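Local coordinates for N-acyl-D-glutamate deacylase (Bordetella bronchiseptica, PDB 3GIQ), which probably catalyses the zinc-dependent hydrolysis of N-acyl-D-glutamates to D-glutamate and a carboxylate, at residues T216-N221 against V246-C251; D280-P285 against F344-D349; R376-F381 against E444-S449. All coordinates share one frame; numbering follows the deposited sequence.

Contact 1. Residues T216-N221 against V246-C251. With ZN (zinc ion), chain D; G01 (N-[(R)-hydroxy(methyl)phosphoryl]-D-glutamic acid), chain C.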
loop_
_atom_site.group_PDB
_atom_site.type_symbol
_atom_site.label_atom_id
_atom_site.label_comp_id
_atom_site.label_asym_id
_atom_site.label_seq_id
_atom_site.Cartn_x
_atom_site.Cartn_y
_atom_site.Cartn_z
ATOM N N THR A 216 -8.735 -4.744 -6.038
ATOM C CA THR A 216 -8.545 -3.909 -4.858
ATOM C C THR A 216 -9.245 -2.620 -5.246
ATOM O O THR A 216 -9.130 -2.165 -6.386
ATOM C CB THR A 216 -7.056 -3.662 -4.553
ATOM O OG1 THR A 216 -6.455 -2.912 -5.612
ATOM C CG2 THR A 216 -6.323 -4.991 -4.390
ATOM N N SER A 217 -9.977 -2.025 -4.316
ATOM C CA SER A 217 -10.715 -0.834 -4.677
ATOM C C SER A 217 -10.725 0.366 -3.759
ATOM O O SER A 217 -10.848 0.248 -2.541
ATOM C CB SER A 217 -12.173 -1.222 -4.950
ATOM O OG SER A 217 -12.970 -0.088 -5.244
ATOM N N HIS A 218 -10.581 1.528 -4.387
ATOM C CA HIS A 218 -10.711 2.795 -3.702
ATOM C C HIS A 218 -12.167 2.986 -4.116
ATOM O O HIS A 218 -12.455 3.289 -5.280
ATOM C CB HIS A 218 -9.832 3.867 -4.336
ATOM C CG HIS A 218 -10.081 5.238 -3.793
ATOM N ND1 HIS A 218 -9.070 6.147 -3.566
ATOM C CD2 HIS A 218 -11.230 5.858 -3.438
ATOM C CE1 HIS A 218 -9.587 7.268 -3.093
ATOM N NE2 HIS A 218 -10.896 7.119 -3.006
ATOM N N ILE A 219 -13.079 2.778 -3.178
ATOM C CA ILE A 219 -14.503 2.852 -3.476
ATOM C C ILE A 219 -15.031 4.196 -3.975
ATOM O O ILE A 219 -14.360 5.225 -3.871
ATOM C CB ILE A 219 -15.319 2.342 -2.274
ATOM C CG1 ILE A 219 -15.120 3.246 -1.060
ATOM C CG2 ILE A 219 -14.870 0.921 -1.941
ATOM C CD1 ILE A 219 -15.802 2.717 0.196
ATOM N N ARG A 220 -16.245 4.168 -4.520
ATOM C CA ARG A 220 -16.858 5.354 -5.118
ATOM C C ARG A 220 -16.918 6.598 -4.243
ATOM O O ARG A 220 -16.709 7.709 -4.731
ATOM C CB ARG A 220 -18.258 5.011 -5.638
ATOM C CG ARG A 220 -18.820 6.047 -6.610
ATOM C CD ARG A 220 -20.087 5.540 -7.283
ATOM N NE ARG A 220 -19.831 4.371 -8.121
ATOM C CZ ARG A 220 -19.312 4.415 -9.345
ATOM N NH1 ARG A 220 -18.987 5.579 -9.901
ATOM N NH2 ARG A 220 -19.116 3.292 -10.019
ATOM N N ASN A 221 -17.205 6.425 -2.959
ATOM C CA ASN A 221 -17.279 7.565 -2.053
ATOM C C ASN A 221 -16.978 7.091 -0.643
ATOM O O ASN A 221 -17.434 6.026 -0.237
ATOM C CB ASN A 221 -18.672 8.202 -2.121
ATOM C CG ASN A 221 -18.783 9.455 -1.280
ATOM O OD1 ASN A 221 -19.071 9.392 -0.086
ATOM N ND2 ASN A 221 -18.542 10.607 -1.900
ATOM N N VAL A 246 -10.854 -3.791 0.179
ATOM C CA VAL A 246 -11.336 -2.414 0.282
ATOM C C VAL A 246 -10.136 -1.582 0.741
ATOM O O VAL A 246 -9.710 -1.666 1.897
ATOM C CB VAL A 246 -12.488 -2.291 1.304
ATOM C CG1 VAL A 246 -12.938 -0.842 1.419
ATOM C CG2 VAL A 246 -13.653 -3.170 0.867
ATOM N N SER A 247 -9.582 -0.800 -0.181
ATOM C CA SER A 247 -8.408 0.021 0.098
ATOM C C SER A 247 -8.664 1.138 1.095
ATOM O O SER A 247 -9.750 1.714 1.125
ATOM C CB SER A 247 -7.871 0.630 -1.201
ATOM O OG SER A 247 -7.530 -0.376 -2.142
ATOM N N HIS A 248 -7.637 1.449 1.884
ATOM C CA HIS A 248 -7.691 2.505 2.895
ATOM C C HIS A 248 -9.105 2.789 3.384
ATOM O O HIS A 248 -9.614 3.903 3.249
ATOM C CB HIS A 248 -7.047 3.794 2.353
ATOM C CG HIS A 248 -7.537 4.206 0.996
ATOM N ND1 HIS A 248 -8.871 4.397 0.707
ATOM C CD2 HIS A 248 -6.861 4.515 -0.138
ATOM C CE1 HIS A 248 -8.997 4.808 -0.543
ATOM N NE2 HIS A 248 -7.792 4.887 -1.077
ATOM N N HIS A 249 -9.733 1.775 3.968
ATOM C CA HIS A 249 -11.100 1.926 4.453
ATOM C C HIS A 249 -11.184 3.006 5.519
ATOM O O HIS A 249 -10.376 3.048 6.448
ATOM C CB HIS A 249 -11.634 0.600 4.993
ATOM C CG HIS A 249 -13.109 0.614 5.243
ATOM N ND1 HIS A 249 -13.997 1.245 4.397
ATOM C CD2 HIS A 249 -13.853 0.078 6.238
ATOM C CE1 HIS A 249 -15.224 1.100 4.862
ATOM N NE2 HIS A 249 -15.165 0.394 5.978
ATOM N N LYS A 250 -12.183 3.871 5.383
ATOM C CA LYS A 250 -12.349 4.991 6.299
ATOM C C LYS A 250 -13.744 5.584 6.170
ATOM O O LYS A 250 -14.512 5.203 5.289
ATOM C CB LYS A 250 -11.351 6.084 5.927
ATOM C CG LYS A 250 -11.673 6.699 4.557
ATOM C CD LYS A 250 -10.798 7.895 4.193
ATOM C CE LYS A 250 -9.404 7.470 3.771
ATOM N NZ LYS A 250 -9.426 6.588 2.563
ATOM N N CYS A 251 -14.047 6.532 7.052
ATOM C CA CYS A 251 -15.310 7.258 7.027
ATOM C C CYS A 251 -14.930 8.729 7.187
ATOM O O CYS A 251 -14.466 9.142 8.251
ATOM C CB CYS A 251 -16.224 6.820 8.175
ATOM S SG CYS A 251 -16.814 5.132 8.023
HETATM ZN ZN ZN D . -7.248 5.640 -3.045
HETATM C CD G01 C . -9.773 11.076 0.035
HETATM C CG G01 C . -9.012 9.771 0.266
HETATM C CB G01 C . -7.658 9.821 -0.455
HETATM C CA G01 C . -6.676 8.623 -0.334
HETATM C C G01 C . -6.267 8.461 1.148
HETATM C C6 G01 C . -4.015 8.508 -3.497
HETATM P P G01 C . -5.233 7.734 -2.446
HETATM O OPA G01 C . -4.586 6.394 -1.889
HETATM O OPB G01 C . -6.454 7.443 -3.237
HETATM N N G01 C . -5.452 8.729 -1.175
HETATM O O G01 C . -5.298 9.110 1.584
HETATM O OXT G01 C . -6.954 7.669 1.824
HETATM O OE1 G01 C . -9.392 12.078 0.682
HETATM O OE2 G01 C . -10.703 11.037 -0.789
HETATM O O HOH W 1 -6.261 -0.172 -4.610
HETATM O O HOH W 2 -11.716 2.782 -0.533
#
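Ser-217 and Val-246 form a parallel beta bridge, and one step beyond it Ser-247 N donates to Ser-217 O (2.9 Å, N-H...O angle 149°). His-218, the last residue of its strand, and His-248, in the loop just after the neighbouring strand, bind the same zinc ion. His-218 uses ND1, at 2.0 Å from the metal, and His-248 uses NE2, at 2.2 Å; the two nitrogens are close because they share the zinc, not because a proton links them. The rings form a T-shaped pair with planes at 88°: CE1 of His-248 stands over the His-218 face, shifted toward the rim. CG of His-218 lies anti to its backbone N (chi1 172°), a rotation that sets the ring against the metal. OPB of the phosphorus-containing ligand G01 meets the His-218 edge in plane and is a further zinc ligand, with Cys-95 SG completing the set. One face of His-248 has G01 OXT near its rim, the opposite face Ser-247 CB over its centre. Lys-250, bent at its last two torsions, brings NZ to His-248 O (2.8 Å) and to G01 OXT (2.8 Å), and Glu-222 adds a salt bridge. One water joins Thr-216 OG1 to Ser-247 OG, while another accepts from Ile-219 N and donates to Ser-247 O. Ile-219 CG2 packs on Val-246 CG1 at 4.3 Å. Histidines at or just after the C-terminal ends of neighbouring parallel strands, holding zinc, are the hallmark of the active site in the TIM-barrel amidohydrolases.

Contact 2. Residues D280-P285 against F344-D349. With G01 (N-[(R)-hydroxy(methyl)phosphoryl]-D-glutamic acid), chain C.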
loop_
_atom_site.group_PDB
_atom_site.type_symbol
_atom_site.label_atom_id
_atom_site.label_comp_id
_atom_site.label_asym_id
_atom_site.label_seq_id
_atom_site.Cartn_x
_atom_site.Cartn_y
_atom_site.Cartn_z
ATOM N N ASP A 280 -7.540 -2.612 4.262
ATOM C CA ASP A 280 -6.318 -2.078 4.831
ATOM C C ASP A 280 -6.519 -0.633 5.243
ATOM O O ASP A 280 -7.458 0.030 4.796
ATOM C CB ASP A 280 -5.144 -2.199 3.838
ATOM C CG ASP A 280 -5.431 -1.548 2.492
ATOM O OD1 ASP A 280 -5.430 -0.300 2.409
ATOM O OD2 ASP A 280 -5.658 -2.292 1.511
ATOM N N ILE A 281 -5.651 -0.166 6.131
ATOM C CA ILE A 281 -5.699 1.207 6.609
ATOM C C ILE A 281 -4.288 1.680 6.895
ATOM O O ILE A 281 -3.358 0.874 6.983
ATOM C CB ILE A 281 -6.506 1.343 7.946
ATOM C CG1 ILE A 281 -5.886 0.476 9.054
ATOM C CG2 ILE A 281 -7.950 0.937 7.733
ATOM C CD1 ILE A 281 -4.740 1.129 9.827
ATOM N N TYR A 282 -4.135 2.996 6.998
ATOM C CA TYR A 282 -2.875 3.599 7.401
ATOM C C TYR A 282 -3.333 4.185 8.740
ATOM O O TYR A 282 -4.478 4.627 8.873
ATOM C CB TYR A 282 -2.399 4.670 6.411
ATOM C CG TYR A 282 -3.464 5.597 5.890
ATOM C CD1 TYR A 282 -3.875 6.710 6.629
ATOM C CD2 TYR A 282 -4.044 5.380 4.642
ATOM C CE1 TYR A 282 -4.834 7.585 6.131
ATOM C CE2 TYR A 282 -5.006 6.247 4.134
ATOM C CZ TYR A 282 -5.394 7.347 4.883
ATOM O OH TYR A 282 -6.336 8.210 4.383
ATOM N N PRO A 283 -2.460 4.173 9.754
ATOM C CA PRO A 283 -2.786 4.677 11.094
ATOM C C PRO A 283 -2.842 6.186 11.336
ATOM O O PRO A 283 -2.181 6.688 12.242
ATOM C CB PRO A 283 -1.737 3.991 11.958
ATOM C CG PRO A 283 -0.526 4.046 11.070
ATOM C CD PRO A 283 -1.075 3.667 9.700
ATOM N N TYR A 284 -3.649 6.895 10.550
ATOM C CA TYR A 284 -3.783 8.349 10.685
ATOM C C TYR A 284 -5.204 8.801 10.355
ATOM O O TYR A 284 -5.891 8.170 9.544
ATOM C CB TYR A 284 -2.821 9.061 9.736
ATOM C CG TYR A 284 -1.369 8.672 9.886
ATOM C CD1 TYR A 284 -0.478 9.467 10.617
ATOM C CD2 TYR A 284 -0.875 7.531 9.262
ATOM C CE1 TYR A 284 0.877 9.126 10.707
ATOM C CE2 TYR A 284 0.465 7.181 9.349
ATOM C CZ TYR A 284 1.338 7.980 10.067
ATOM O OH TYR A 284 2.671 7.631 10.116
ATOM N N PRO A 285 -5.659 9.908 10.973
ATOM C CA PRO A 285 -6.998 10.469 10.766
ATOM C C PRO A 285 -7.052 11.516 9.655
ATOM O O PRO A 285 -8.018 12.264 9.540
ATOM C CB PRO A 285 -7.324 11.064 12.127
ATOM C CG PRO A 285 -6.000 11.642 12.522
ATOM C CD PRO A 285 -5.001 10.558 12.124
ATOM N N PHE A 344 -7.807 16.410 6.921
ATOM C CA PHE A 344 -8.050 15.896 8.267
ATOM C C PHE A 344 -9.561 15.763 8.431
ATOM O O PHE A 344 -10.240 16.700 8.859
ATOM C CB PHE A 344 -7.455 16.869 9.288
ATOM C CG PHE A 344 -5.972 17.067 9.122
ATOM C CD1 PHE A 344 -5.074 16.091 9.553
ATOM C CD2 PHE A 344 -5.472 18.198 8.486
ATOM C CE1 PHE A 344 -3.707 16.239 9.351
ATOM C CE2 PHE A 344 -4.097 18.355 8.278
ATOM C CZ PHE A 344 -3.218 17.372 8.711
ATOM N N ALA A 345 -10.085 14.587 8.092
ATOM C CA ALA A 345 -11.524 14.375 8.140
ATOM C C ALA A 345 -11.998 13.065 8.756
ATOM O O ALA A 345 -13.176 12.723 8.642
ATOM C CB ALA A 345 -12.090 14.505 6.729
ATOM N N MET A 346 -11.103 12.328 9.400
ATOM C CA MET A 346 -11.505 11.071 10.017
ATOM C C MET A 346 -11.401 11.100 11.541
ATOM O O MET A 346 -10.761 11.982 12.118
ATOM C CB MET A 346 -10.665 9.912 9.473
ATOM C CG MET A 346 -10.870 9.626 7.991
ATOM S SD MET A 346 -9.682 10.462 6.918
ATOM C CE MET A 346 -8.301 9.323 7.017
ATOM N N ASP A 347 -12.059 10.131 12.173
ATOM C CA ASP A 347 -12.061 9.966 13.627
ATOM C C ASP A 347 -11.005 8.901 13.923
ATOM O O ASP A 347 -11.184 7.736 13.567
ATOM C CB ASP A 347 -13.435 9.470 14.086
ATOM C CG ASP A 347 -13.495 9.186 15.586
ATOM O OD1 ASP A 347 -12.439 9.180 16.254
ATOM O OD2 ASP A 347 -14.611 8.958 16.093
ATOM N N GLU A 348 -9.906 9.298 14.558
ATOM C CA GLU A 348 -8.830 8.357 14.862
ATOM C C GLU A 348 -9.294 7.149 15.675
ATOM O O GLU A 348 -8.705 6.067 15.571
ATOM C CB GLU A 348 -7.690 9.071 15.595
ATOM C CG GLU A 348 -6.519 8.169 15.976
ATOM C CD GLU A 348 -5.740 7.642 14.779
ATOM O OE1 GLU A 348 -4.678 7.019 14.992
ATOM O OE2 GLU A 348 -6.183 7.843 13.630
ATOM N N ASP A 349 -10.333 7.317 16.489
ATOM C CA ASP A 349 -10.824 6.181 17.268
ATOM C C ASP A 349 -11.439 5.165 16.322
ATOM O O ASP A 349 -11.352 3.957 16.549
ATOM C CB ASP A 349 -11.874 6.611 18.294
ATOM C CG ASP A 349 -11.285 7.434 19.418
ATOM O OD1 ASP A 349 -10.148 7.136 19.844
ATOM O OD2 ASP A 349 -11.968 8.369 19.882
HETATM C CD G01 C . -9.773 11.076 0.035
HETATM C CG G01 C . -9.012 9.771 0.266
HETATM C CB G01 C . -7.658 9.821 -0.455
HETATM C CA G01 C . -6.676 8.623 -0.334
HETATM C C G01 C . -6.267 8.461 1.148
HETATM C C6 G01 C . -4.015 8.508 -3.497
HETATM P P G01 C . -5.233 7.734 -2.446
HETATM O OPA G01 C . -4.586 6.394 -1.889
HETATM O OPB G01 C . -6.454 7.443 -3.237
HETATM N N G01 C . -5.452 8.729 -1.175
HETATM O O G01 C . -5.298 9.110 1.584
HETATM O OXT G01 C . -6.954 7.669 1.824
HETATM O OE1 G01 C . -9.392 12.078 0.682
HETATM O OE2 G01 C . -10.703 11.037 -0.789
#
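The ring of Tyr-282 has the ligand carboxylate at its edge, where G01 OXT lies in plane, while the methyl CE of Met-346 comes in obliquely, 4.0 Å from CE1 of Tyr-282. Arg-376 adds a cation-pi contact to the same ring. The phenol OH donates to G01 OXT (2.7 Å), and Met-346 CE lies 3.5 Å from this hydroxyl. CG of Tyr-282 sits between the backbone N and the carbonyl carbon (chi1 42°), which directs the ring from the strand end into the ligand pocket. Met-346 bends at chi2 and chi3 and crosses the tyrosine at about a right angle, its sulfur passing beside Pro-285 O. That carbonyl is the hub of the backbone contact: it accepts from Met-346 N (3.1 Å, N-H...O angle 152°) and, weakly, from Ala-345 N. In the amidohydrolase barrel a short loop leads here from strand 277-281 into an excursion carrying an antiparallel three-stranded sheet, and the chain returns from its strand 339-344 to helix 348-356. Pro-283 is the centre of an inverse gamma turn in that loop. Asp-347 caps the returning helix, its OD1 accepting from Asp-349 N at 2.8 Å from above the carboxylate plane. Glu-348, the first residue of the helix, bends at chi2 (67°) to lay its carboxylate against the proline: OE2 touches Pro-285 CD at 3.3 Å; the nearby proline nitrogen has no hydrogen to offer it. Its other oxygen, OE1, is hydrogen-bonded to Tyr-388 OH of helix 376-391.

Contact 3. Residues R376-F381 against E444-S449. With G01 (N-[(R)-hydroxy(methyl)phosphoryl]-D-glutamic acid), chain C.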
loop_
_atom_site.group_PDB
_atom_site.type_symbol
_atom_site.label_atom_id
_atom_site.label_comp_id
_atom_site.label_asym_id
_atom_site.label_seq_id
_atom_site.Cartn_x
_atom_site.Cartn_y
_atom_site.Cartn_z
ATOM N N ARG A 376 2.638 9.312 6.749
ATOM C CA ARG A 376 2.404 7.875 6.613
ATOM C C ARG A 376 3.433 7.260 5.670
ATOM O O ARG A 376 3.690 6.058 5.714
ATOM C CB ARG A 376 0.994 7.618 6.077
ATOM C CG ARG A 376 0.774 8.097 4.654
ATOM C CD ARG A 376 -0.705 8.130 4.320
ATOM N NE ARG A 376 -0.948 8.454 2.919
ATOM C CZ ARG A 376 -2.133 8.813 2.437
ATOM N NH1 ARG A 376 -3.183 8.902 3.245
ATOM N NH2 ARG A 376 -2.274 9.065 1.146
ATOM N N LEU A 377 4.020 8.095 4.818
ATOM C CA LEU A 377 5.032 7.639 3.873
ATOM C C LEU A 377 6.212 7.007 4.607
ATOM O O LEU A 377 6.775 6.003 4.159
ATOM C CB LEU A 377 5.533 8.821 3.037
ATOM C CG LEU A 377 6.671 8.563 2.037
ATOM C CD1 LEU A 377 6.206 7.597 0.955
ATOM C CD2 LEU A 377 7.100 9.883 1.417
ATOM N N TRP A 378 6.572 7.596 5.742
ATOM C CA TRP A 378 7.703 7.121 6.530
ATOM C C TRP A 378 7.387 6.456 7.870
ATOM O O TRP A 378 8.244 5.771 8.428
ATOM C CB TRP A 378 8.668 8.281 6.813
ATOM C CG TRP A 378 9.510 8.720 5.643
ATOM C CD1 TRP A 378 9.128 9.517 4.599
ATOM C CD2 TRP A 378 10.883 8.387 5.414
ATOM N NE1 TRP A 378 10.186 9.704 3.733
ATOM C CE2 TRP A 378 11.274 9.018 4.211
ATOM C CE3 TRP A 378 11.824 7.614 6.111
ATOM C CZ2 TRP A 378 12.566 8.900 3.689
ATOM C CZ3 TRP A 378 13.109 7.498 5.591
ATOM C CH2 TRP A 378 13.467 8.139 4.390
ATOM N N GLY A 379 6.184 6.645 8.400
ATOM C CA GLY A 379 5.907 6.067 9.705
ATOM C C GLY A 379 4.746 5.117 9.926
ATOM O O GLY A 379 4.490 4.741 11.065
ATOM N N SER A 380 4.058 4.703 8.868
ATOM C CA SER A 380 2.909 3.812 9.025
ATOM C C SER A 380 3.103 2.537 9.845
ATOM O O SER A 380 2.425 2.339 10.852
ATOM C CB SER A 380 2.342 3.430 7.653
ATOM O OG SER A 380 1.713 4.540 7.035
ATOM N N PHE A 381 4.015 1.666 9.424
ATOM C CA PHE A 381 4.203 0.403 10.135
ATOM C C PHE A 381 4.743 0.526 11.550
ATOM O O PHE A 381 4.315 -0.207 12.440
ATOM C CB PHE A 381 5.071 -0.538 9.297
ATOM C CG PHE A 381 4.346 -1.113 8.116
ATOM C CD1 PHE A 381 3.808 -2.393 8.170
ATOM C CD2 PHE A 381 4.127 -0.341 6.978
ATOM C CE1 PHE A 381 3.058 -2.900 7.110
ATOM C CE2 PHE A 381 3.377 -0.836 5.910
ATOM C CZ PHE A 381 2.840 -2.120 5.980
ATOM N N GLU A 444 7.286 17.512 9.981
ATOM C CA GLU A 444 8.497 16.866 9.482
ATOM C C GLU A 444 8.120 15.435 9.117
ATOM O O GLU A 444 8.414 14.496 9.854
ATOM C CB GLU A 444 9.581 16.868 10.563
ATOM C CG GLU A 444 10.174 18.241 10.836
ATOM C CD GLU A 444 11.208 18.214 11.945
ATOM O OE1 GLU A 444 10.813 18.138 13.127
ATOM O OE2 GLU A 444 12.415 18.254 11.631
ATOM N N PRO A 445 7.465 15.259 7.960
ATOM C CA PRO A 445 7.008 13.963 7.449
ATOM C C PRO A 445 8.024 12.960 6.924
ATOM O O PRO A 445 7.646 11.842 6.574
ATOM C CB PRO A 445 5.998 14.364 6.381
ATOM C CG PRO A 445 6.627 15.593 5.805
ATOM C CD PRO A 445 7.063 16.346 7.047
ATOM N N THR A 446 9.300 13.326 6.865
ATOM C CA THR A 446 10.294 12.383 6.362
ATOM C C THR A 446 11.252 11.855 7.425
ATOM O O THR A 446 12.222 11.174 7.097
ATOM C CB THR A 446 11.135 12.991 5.218
ATOM O OG1 THR A 446 11.918 14.081 5.721
ATOM C CG2 THR A 446 10.230 13.484 4.098
ATOM N N LEU A 447 10.992 12.166 8.691
ATOM C CA LEU A 447 11.865 11.684 9.761
ATOM C C LEU A 447 11.755 10.161 9.823
ATOM O O LEU A 447 10.653 9.615 9.776
ATOM C CB LEU A 447 11.455 12.297 11.101
ATOM C CG LEU A 447 11.560 13.826 11.208
ATOM C CD1 LEU A 447 11.060 14.278 12.574
ATOM C CD2 LEU A 447 13.003 14.263 10.991
ATOM N N ALA A 448 12.896 9.484 9.920
ATOM C CA ALA A 448 12.914 8.022 9.969
ATOM C C ALA A 448 12.518 7.452 11.328
ATOM O O ALA A 448 12.691 8.089 12.369
ATOM C CB ALA A 448 14.291 7.500 9.569
ATOM N N SER A 449 11.980 6.241 11.298
ATOM C CA SER A 449 11.548 5.550 12.501
ATOM C C SER A 449 12.736 5.184 13.378
ATOM O O SER A 449 13.887 5.250 12.944
ATOM C CB SER A 449 10.815 4.261 12.119
ATOM O OG SER A 449 9.759 4.520 11.215
HETATM C CD G01 C . -9.773 11.076 0.035
HETATM C CG G01 C . -9.012 9.771 0.266
HETATM C CB G01 C . -7.658 9.821 -0.455
HETATM C CA G01 C . -6.676 8.623 -0.334
HETATM C C G01 C . -6.267 8.461 1.148
HETATM C C6 G01 C . -4.015 8.508 -3.497
HETATM P P G01 C . -5.233 7.734 -2.446
HETATM O OPA G01 C . -4.586 6.394 -1.889
HETATM O OPB G01 C . -6.454 7.443 -3.237
HETATM N N G01 C . -5.452 8.729 -1.175
HETATM O O G01 C . -5.298 9.110 1.584
HETATM O OXT G01 C . -6.954 7.669 1.824
HETATM O OE1 G01 C . -9.392 12.078 0.682
HETATM O OE2 G01 C . -10.703 11.037 -0.789
HETATM O O HOH W 3 10.884 5.219 8.810
#
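Trp-378 reaches from helix 376-391 onto the turn at Pro-445 and Thr-446, and most of its indole meets that chain. CB touches two backbone carbonyl oxygens, Pro-445 O and Leu-447 O. CG is anti to the carbonyl carbon (chi1 -74°), which lays the indole along the 444-449 segment. CD1 of Trp-378 comes to 3.4 Å from Pro-445 O, an oxygen that this contact buries and that has no partner in the model. NE1 of Trp-378 lies 3.7 Å from Thr-446 CB, with the methyl CG2 of the same threonine beside it. Over the five-membered ring stands Thr-446 CA in a CH-pi contact, 3.7 Å from the centroid and 16° off the ring normal. Farther along, Thr-446 O covers the same indole over its centre, 3.5 Å from Trp-378 CD2. The benzene part ends against Ala-448, with Ala-448 CB 4.1 Å from Trp-378 CZ3. The threonine is the third residue of a type I beta turn, Glu-444 to Leu-447, which brings its CA and O over the indole face. In the fold, the helix follows the last strand of the amidohydrolase barrel, and the 444-449 loop leads into strand 452-457, which pairs antiparallel with strand 428-431. A water fastens the end of the loop to the helix, donating to Trp-378 O (2.7 Å) and accepting from Ser-449 N; Ser-449 OG is hydrogen-bonded to Thr-382 OG1. From the opposite side of the helix Arg-376 extends from CG to NE toward the ligand, where NH1 donates to G01 O (2.7 Å), with G01 O in the guanidinium plane; NH2 adds a weak second bond to the same oxygen.

In the fold
The three contacts converge on the ligand G01: contact 1 takes its phosphoryl oxygen through zinc, while Lys-250 of contact 1, Tyr-282 of contact 2 and Arg-376 of contact 3 all bind its alpha-carboxylate. Strand 277-281 of contact 2 runs parallel beside strand 243-246 of contact 1, and the contacts join directly, with a probable hydrogen bond from His-248 N to Asp-280 OD1 (2.9 Å). Contact 2 is also the bridge to contact 3, since Tyr-282 CZ lies 3.2 Å from Arg-376 NH1 and Tyr-284 packs on the helix start. Contacts 1 and 3, with centres about 22 Å apart, do not touch; their nearest atoms are about 6 Å apart.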